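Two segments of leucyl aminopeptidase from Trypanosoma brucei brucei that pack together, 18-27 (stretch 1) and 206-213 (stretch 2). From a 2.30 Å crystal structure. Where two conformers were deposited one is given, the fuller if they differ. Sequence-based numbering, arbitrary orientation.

Stretch 1 (18-27) SCVEYKTNVC
Stretch 2 (206-213) TQLCQRLV

Packing of residues 18-27 against the helix 206-213 in leucyl aminopeptidase, a contact that buries 434 Å² summed over both sides. Stretch 1 leaves a helix after Val20, runs as loop through Glu21 to Asn25 and enters a strand at Val26; stretch 2 is helical throughout, with i to i+4 bonds such as Arg211 N to Gln207 O (2.9 Å). The nearest CA pairs are Tyr22 with Leu208 (6.8 Å) and Thr24 with Gln207 (7.0 Å), while Ser18 and Cys19 lie against the later turn at Arg211 and Leu212, so the chains run in opposite senses across the contact.

Gln207 is the most covered residue. Its CA-to-CB bond points toward stretch 1, and an extended side chain (chi1 m, chi2 t, chi3 -22°) pushes its amide into a hollow lined by the polar groups of Tyr22, Thr24 and Asn25, with a methyl of Val26 beside it. Both ends of the amide are used: OE1 accepts from Tyr22 OH (2.5 Å) and Thr24 OG1 (2.8 Å), and NE2 donates to Asn25 OD1 (2.7 Å). Asn25 starts sideways, but chi1 p and chi2 -47° bring its end closer. Thr24 (chi1 t) also ties the loop to itself, since OG1 accepts from Val26 N at 3.0 Å; Val26 CG2 adds an apolar wall 3.8 Å from Gln207 NE2.

Tyr22 (phi/psi -57/129, chi1 t, chi2 76°) points toward the helix and its ring reaches across it, bringing OH to Gln207 OE1, which lies at the ring edge. Arg211 CD lies 4.4 Å from Tyr22 CD1, and Leu208 N lies 4.2 Å from Tyr22 CE2, both oblique to the ring. Near the root of this side chain, Leu208 (chi1 t, chi2 p) inserts a methyl: CD1 is 3.6 Å from Cys19 O, 4.1 Å from Cys19 CB and 4.4 Å from Tyr22 CB. The branched leucine thus fills the recess where the helix of stretch 1 gives way to loop, beside the weak turn bond from Tyr22 N to Cys19 O (3.2 Å).

Arg211 points toward stretch 1 with chi1 to chi3 all t and chi4 75°. This long arm carries its guanidinium to Ser18 (chi1 p), whose OG accepts from NH2 at 2.8 Å and, weakly, from NE at 3.3 Å. Cys19 (chi1 m) sets SG at the guanidinium edge, 3.5 Å from Arg211 NE, and also 4.1 Å from Leu212 CD2; the compact thiol fits between polar and apolar neighbours. Leu212 (chi1 m, chi2 t) closes this end. Val20 and Lys23 point away from the helix.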

# COMPACT_ATOMS: atom_id res chain seq x y z
N SER G 18 -24.35 32.60 -16.28
CA SER G 18 -22.96 33.07 -16.52
C SER G 18 -22.32 32.30 -17.69
O SER G 18 -21.49 32.82 -18.42
CB SER G 18 -22.08 32.89 -15.27
OG SER G 18 -21.68 31.51 -15.10
N CYS G 19 -22.67 31.03 -17.83
CA CYS G 19 -22.10 30.19 -18.89
C CYS G 19 -22.81 30.45 -20.22
O CYS G 19 -22.15 30.57 -21.28
CB CYS G 19 -22.15 28.70 -18.54
SG CYS G 19 -21.10 28.29 -17.10
N VAL G 20 -24.13 30.50 -20.18
CA VAL G 20 -24.94 30.75 -21.43
C VAL G 20 -24.59 32.10 -22.07
O VAL G 20 -24.53 32.23 -23.28
CB VAL G 20 -26.43 30.68 -21.14
CG1 VAL G 20 -27.24 31.12 -22.34
CG2 VAL G 20 -26.80 29.25 -20.75
N GLU G 21 -24.32 33.08 -21.23
CA GLU G 21 -24.03 34.46 -21.67
C GLU G 21 -22.54 34.79 -21.74
O GLU G 21 -22.16 35.95 -21.96
CB GLU G 21 -24.73 35.48 -20.77
CG GLU G 21 -26.24 35.30 -20.79
CD GLU G 21 -26.97 36.27 -19.89
OE1 GLU G 21 -26.31 37.15 -19.29
OE2 GLU G 21 -28.19 36.12 -19.77
N TYR G 22 -21.70 33.77 -21.57
CA TYR G 22 -20.26 34.01 -21.52
C TYR G 22 -19.78 34.70 -22.80
O TYR G 22 -20.09 34.28 -23.90
CB TYR G 22 -19.45 32.72 -21.28
CG TYR G 22 -17.99 33.05 -21.20
CD1 TYR G 22 -17.46 33.64 -20.08
CD2 TYR G 22 -17.17 32.87 -22.29
CE1 TYR G 22 -16.12 34.04 -20.04
CE2 TYR G 22 -15.85 33.28 -22.27
CZ TYR G 22 -15.33 33.87 -21.13
OH TYR G 22 -14.02 34.23 -21.11
N LYS G 23 -19.05 35.78 -22.62
CA LYS G 23 -18.40 36.51 -23.72
C LYS G 23 -16.89 36.60 -23.40
O LYS G 23 -16.49 36.76 -22.25
CB LYS G 23 -19.00 37.92 -24.04
N THR G 24 -16.08 36.48 -24.42
CA THR G 24 -14.63 36.48 -24.24
C THR G 24 -14.07 37.85 -23.90
O THR G 24 -14.65 38.85 -24.18
CB THR G 24 -13.88 35.98 -25.47
OG1 THR G 24 -12.46 35.95 -25.20
CG2 THR G 24 -14.14 36.88 -26.68
N ASN G 25 -12.92 37.84 -23.26
CA ASN G 25 -12.19 39.06 -22.92
C ASN G 25 -11.15 39.42 -23.99
O ASN G 25 -10.39 40.37 -23.83
CB ASN G 25 -11.41 38.85 -21.60
CG ASN G 25 -10.37 37.74 -21.74
OD1 ASN G 25 -10.69 36.69 -22.26
ND2 ASN G 25 -9.14 37.99 -21.34
N VAL G 26 -11.07 38.61 -25.03
CA VAL G 26 -10.02 38.79 -26.06
C VAL G 26 -10.61 39.39 -27.32
O VAL G 26 -11.66 38.97 -27.80
CB VAL G 26 -9.33 37.45 -26.41
CG1 VAL G 26 -8.11 37.66 -27.31
CG2 VAL G 26 -8.89 36.72 -25.15
N CYS G 27 -9.90 40.35 -27.88
CA CYS G 27 -10.19 40.84 -29.24
C CYS G 27 -8.91 40.85 -30.07
O CYS G 27 -7.82 40.65 -29.57
CB CYS G 27 -10.83 42.23 -29.23
SG CYS G 27 -9.80 43.46 -28.41
N THR G 206 -12.92 28.29 -26.44
CA THR G 206 -11.81 27.84 -25.60
C THR G 206 -12.07 28.18 -24.11
O THR G 206 -11.89 27.36 -23.23
CB THR G 206 -10.50 28.49 -26.01
OG1 THR G 206 -10.19 28.08 -27.34
CG2 THR G 206 -9.34 28.07 -25.08
N GLN G 207 -12.54 29.41 -23.89
CA GLN G 207 -12.78 29.94 -22.55
C GLN G 207 -14.04 29.41 -21.89
O GLN G 207 -14.07 29.18 -20.69
CB GLN G 207 -12.79 31.44 -22.54
CG GLN G 207 -11.42 32.01 -22.84
CD GLN G 207 -11.39 33.52 -22.88
OE1 GLN G 207 -12.43 34.17 -23.08
NE2 GLN G 207 -10.21 34.08 -22.73
N LEU G 208 -15.08 29.19 -22.68
CA LEU G 208 -16.29 28.53 -22.15
C LEU G 208 -15.94 27.10 -21.71
O LEU G 208 -16.37 26.64 -20.68
CB LEU G 208 -17.42 28.50 -23.17
CG LEU G 208 -18.67 27.77 -22.74
CD1 LEU G 208 -19.25 28.37 -21.47
CD2 LEU G 208 -19.72 27.83 -23.85
N CYS G 209 -15.19 26.42 -22.56
CA CYS G 209 -14.73 25.05 -22.29
C CYS G 209 -13.93 25.04 -21.00
O CYS G 209 -14.19 24.25 -20.09
CB CYS G 209 -13.91 24.54 -23.44
SG CYS G 209 -13.37 22.82 -23.26
N GLN G 210 -13.02 25.99 -20.90
CA GLN G 210 -12.23 26.20 -19.67
C GLN G 210 -13.12 26.40 -18.45
O GLN G 210 -12.90 25.81 -17.37
CB GLN G 210 -11.30 27.37 -19.83
CG GLN G 210 -10.24 27.46 -18.76
CD GLN G 210 -9.57 28.83 -18.75
OE1 GLN G 210 -8.40 28.96 -19.07
NE2 GLN G 210 -10.32 29.85 -18.33
N ARG G 211 -14.15 27.20 -18.63
CA ARG G 211 -15.07 27.55 -17.52
C ARG G 211 -15.78 26.32 -17.02
O ARG G 211 -15.88 26.08 -15.81
CB ARG G 211 -16.08 28.59 -18.00
CG ARG G 211 -16.96 29.14 -16.88
CD ARG G 211 -17.89 30.27 -17.36
NE ARG G 211 -18.69 30.73 -16.24
CZ ARG G 211 -18.23 31.49 -15.25
NH1 ARG G 211 -16.99 31.96 -15.25
NH2 ARG G 211 -19.04 31.78 -14.22
N LEU G 212 -16.30 25.55 -17.95
CA LEU G 212 -17.09 24.35 -17.62
C LEU G 212 -16.20 23.31 -16.87
O LEU G 212 -16.63 22.69 -15.91
CB LEU G 212 -17.70 23.73 -18.86
CG LEU G 212 -18.74 24.59 -19.60
CD1 LEU G 212 -19.02 24.00 -20.95
CD2 LEU G 212 -20.04 24.71 -18.82
N VAL G 213 -14.98 23.17 -17.35
CA VAL G 213 -14.04 22.20 -16.80
C VAL G 213 -13.54 22.62 -15.41
O VAL G 213 -13.58 21.85 -14.46
CB VAL G 213 -12.89 21.93 -17.78
CG1 VAL G 213 -11.87 20.98 -17.17
CG2 VAL G 213 -13.44 21.32 -19.04